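Local coordinates for protein methylthioribose-1-phosphate isomerase (Saccharomyces cerevisiae, PDB 1W2W) that catalyses the interconversion of methylthioribose-1-phosphate and methylthioribulose-1-phosphate, a step of the methionine salvage pathway, at residues 24-27 and 28-32; 193-196 and 197-200. All coordinates share one frame; numbering follows the deposited sequence.

This chain is the N-terminal piece, residues 1-211, of the isomerase, and its two contacts show how a continuous stretch of chain can hold its own shape. From the N terminus, the chain runs through strands 6-9 and 17-21 before interaction 1 closes a tight turn around a cis-proline and leads it into strand 32-34 of the same small antiparallel sheet. Five helices, from 38-46 to the long 129-168, and strand 174-179 follow before interaction 2 forms the opening turns of helix 194-210. The two lie in series, neither nested nor crossed, with centres about 23 Å apart. One shapes a sheet connection, the other the start of the last helix of this piece.

Interaction 1 of 2, residues 24-27 and 28-32; sequences LLLP and YTTKY
Leu25 and Thr29 close a turn through which the chain reverses, with the cis peptide bond between Leu26 and Pro27 at its bend; it resembles a type VIa turn in which a water bridges Leu25 O and Tyr28 N in place of the direct bond. Thr29 N donates to Leu25 O at 3.2 Å, tilted 35° from the carbonyl plane. The same oxygen accepts a bond from the water, which in turn takes the hydrogen of Tyr28 N, at 3.0 Å from water to nitrogen. The side chains follow this closure. Thr29 holds CG2 anti to its own backbone nitrogen, which lays the methyl 4.0 Å from Leu25 CB, and Leu25 extends CD1 to within 4.1 Å of Lys31 CB, the two chains running alongside. Leu26 turns its CD2 to within 3.6 Å of Thr29 O. Pro27 and Tyr28 point the same way, and Pro27 CG approaches Tyr28 CD2 obliquely at 4.0 Å. An alanine here would remove the ring carbons beside Tyr28 and would probably let the preceding peptide bond relax to trans, opening the turn. Leu26 packs on Leu186, and Tyr28 OH bonds the backbone of another protein chain in the assembly. Asp22 bonds the backbone of Lys31, and its carboxylate receives Leu24 N. The loop joins strands 17-21 and 32-34, and Thr30 touches Leu21 of the first.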
# COMPACT_ATOMS: atom_id res chain seq x y z
N LEU A 24 11.58 13.30 -5.53
CA LEU A 24 11.96 12.18 -4.68
C LEU A 24 12.07 12.64 -3.22
O LEU A 24 11.90 11.83 -2.32
CB LEU A 24 13.29 11.56 -5.12
CG LEU A 24 13.41 10.93 -6.51
CD1 LEU A 24 14.87 10.58 -6.73
CD2 LEU A 24 12.55 9.67 -6.61
N LEU A 25 12.36 13.93 -3.01
CA LEU A 25 12.71 14.46 -1.69
C LEU A 25 11.56 15.18 -0.98
O LEU A 25 11.67 15.51 0.21
CB LEU A 25 13.93 15.38 -1.82
CG LEU A 25 15.14 14.74 -2.52
CD1 LEU A 25 16.31 15.73 -2.54
CD2 LEU A 25 15.55 13.44 -1.84
N LEU A 26 10.46 15.42 -1.70
CA LEU A 26 9.29 16.07 -1.11
C LEU A 26 8.61 15.11 -0.13
O LEU A 26 8.79 13.90 -0.23
CB LEU A 26 8.32 16.50 -2.21
CG LEU A 26 8.76 17.62 -3.18
CD1 LEU A 26 7.82 17.70 -4.39
CD2 LEU A 26 8.79 18.95 -2.47
N PRO A 27 7.81 15.62 0.81
CA PRO A 27 7.51 17.04 0.96
C PRO A 27 8.41 17.82 1.92
O PRO A 27 8.31 19.05 1.95
CB PRO A 27 6.09 17.01 1.54
CG PRO A 27 6.09 15.79 2.40
CD PRO A 27 7.07 14.80 1.78
N TYR A 28 9.26 17.14 2.68
CA TYR A 28 10.01 17.88 3.70
C TYR A 28 11.21 18.63 3.16
O TYR A 28 11.65 19.61 3.75
CB TYR A 28 10.45 16.97 4.84
CG TYR A 28 9.28 16.52 5.71
CD1 TYR A 28 8.80 17.33 6.74
CD2 TYR A 28 8.66 15.30 5.47
CE1 TYR A 28 7.73 16.91 7.52
CE2 TYR A 28 7.60 14.88 6.25
CZ TYR A 28 7.14 15.68 7.27
OH TYR A 28 6.08 15.22 8.02
N THR A 29 11.75 18.14 2.05
CA THR A 29 12.93 18.76 1.45
C THR A 29 12.55 19.38 0.13
O THR A 29 11.93 18.73 -0.72
CB THR A 29 14.01 17.70 1.25
OG1 THR A 29 14.50 17.30 2.52
CG2 THR A 29 15.26 18.28 0.57
N THR A 30 12.90 20.66 -0.03
CA THR A 30 12.63 21.37 -1.26
C THR A 30 13.98 21.63 -1.89
O THR A 30 14.72 22.50 -1.43
CB THR A 30 11.90 22.70 -0.95
OG1 THR A 30 10.52 22.41 -0.67
CG2 THR A 30 11.81 23.59 -2.19
N LYS A 31 14.31 20.87 -2.93
CA LYS A 31 15.61 20.99 -3.57
C LYS A 31 15.43 21.09 -5.08
O LYS A 31 14.68 20.30 -5.66
CB LYS A 31 16.47 19.76 -3.25
CG LYS A 31 17.69 19.62 -4.12
CD LYS A 31 18.83 18.98 -3.36
CE LYS A 31 20.04 18.71 -4.26
NZ LYS A 31 20.61 19.97 -4.83
N TYR A 32 16.12 22.04 -5.71
CA TYR A 32 15.99 22.23 -7.16
C TYR A 32 17.13 21.62 -7.95
O TYR A 32 18.29 21.65 -7.51
CB TYR A 32 15.87 23.70 -7.52
CG TYR A 32 14.55 24.31 -7.12
CD1 TYR A 32 13.41 24.09 -7.88
CD2 TYR A 32 14.46 25.09 -5.98
CE1 TYR A 32 12.20 24.65 -7.52
CE2 TYR A 32 13.25 25.65 -5.61
CZ TYR A 32 12.13 25.43 -6.37
OH TYR A 32 10.94 25.99 -5.99
O HOH W 1 10.48 14.43 2.52

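Interaction 2 of 2, residues 193-196 and 197-200; sequences TALG and VIRS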
# COMPACT_ATOMS: atom_id res chain seq x y z
N THR A 193 -4.78 17.58 -13.42
CA THR A 193 -5.81 16.89 -14.19
C THR A 193 -6.85 16.35 -13.22
O THR A 193 -7.79 17.07 -12.90
CB THR A 193 -5.21 15.81 -15.10
OG1 THR A 193 -4.45 14.87 -14.32
CG2 THR A 193 -4.21 16.45 -16.05
N ALA A 194 -6.70 15.13 -12.71
CA ALA A 194 -7.68 14.67 -11.72
C ALA A 194 -7.71 15.61 -10.50
O ALA A 194 -8.78 15.94 -10.00
CB ALA A 194 -7.43 13.21 -11.30
N LEU A 195 -6.55 16.05 -10.03
CA LEU A 195 -6.54 16.99 -8.90
C LEU A 195 -7.11 18.35 -9.31
O LEU A 195 -7.63 19.07 -8.46
CB LEU A 195 -5.15 17.14 -8.26
CG LEU A 195 -5.17 17.69 -6.83
CD1 LEU A 195 -5.81 16.68 -5.87
CD2 LEU A 195 -3.76 18.03 -6.36
N GLY A 196 -7.03 18.67 -10.60
CA GLY A 196 -7.69 19.85 -11.14
C GLY A 196 -9.20 19.81 -10.94
O GLY A 196 -9.82 20.79 -10.52
N VAL A 197 -9.79 18.67 -11.24
CA VAL A 197 -11.23 18.49 -11.05
C VAL A 197 -11.57 18.64 -9.58
O VAL A 197 -12.57 19.26 -9.23
CB VAL A 197 -11.69 17.09 -11.53
CG1 VAL A 197 -13.16 16.86 -11.15
CG2 VAL A 197 -11.50 16.98 -13.04
N ILE A 198 -10.74 18.05 -8.72
CA ILE A 198 -10.95 18.16 -7.29
C ILE A 198 -10.83 19.62 -6.84
O ILE A 198 -11.64 20.11 -6.02
CB ILE A 198 -9.97 17.21 -6.57
CG1 ILE A 198 -10.48 15.76 -6.72
CG2 ILE A 198 -9.78 17.59 -5.10
CD1 ILE A 198 -9.36 14.73 -6.52
N ARG A 199 -9.86 20.34 -7.39
CA ARG A 199 -9.74 21.76 -7.08
C ARG A 199 -10.95 22.56 -7.52
O ARG A 199 -11.40 23.46 -6.79
CB ARG A 199 -8.46 22.35 -7.68
CG ARG A 199 -7.23 21.96 -6.88
CD ARG A 199 -5.91 22.30 -7.58
NE ARG A 199 -4.82 22.30 -6.60
CZ ARG A 199 -3.57 21.92 -6.87
NH1 ARG A 199 -3.25 21.52 -8.10
NH2 ARG A 199 -2.65 21.97 -5.91
N SER A 200 -11.48 22.26 -8.70
CA SER A 200 -12.69 22.92 -9.18
C SER A 200 -13.90 22.60 -8.31
O SER A 200 -14.70 23.49 -7.98
CB SER A 200 -12.98 22.55 -10.63
OG SER A 200 -11.97 23.08 -11.48
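Thr193 O receives Val197 N at 3.1 Å, and the next three residues repeat the i to i+4 pattern of the alpha helix, ending with Ser200 N on Gly196 O at 2.9 Å. On this frame Leu195 is the side chain that meets two others. Its CG stands anti to the backbone nitrogen (chi1 -159°), and the branch then splits its work: CD1 lies 4.1 Å from Ile198 CD1, one turn on, while CD2 sits over the centre of one face of the Arg199 guanidinium, 3.9 Å from CZ. The arginine chain, extended from CG to NE, starts close against the backbone, with Arg199 CG only 3.3 Å from Leu195 O. Ser200 OG bonds Asp156 OD1 and Tyr191 OH, tying the helix to helix 129-168, and Ile198 packs on Val177 and Thr179 of strand 174-179. The start of the helix lies near Cys181, the predicted transition-state stabiliser, with about 8 Å between the side chains of Ala194 and Cys181. The nitrogens of Arg199 have partners as well: NE and NH2 each form a salt bridge to an acidic side chain of another protein chain, and NH1 bonds Tyr191 O. With one face under Leu195 CD2 and its nitrogens committed to charge and carbonyl partners, the guanidinium is probably held against rotation, and the apolar cover is likely to strengthen its pairing with the other chain.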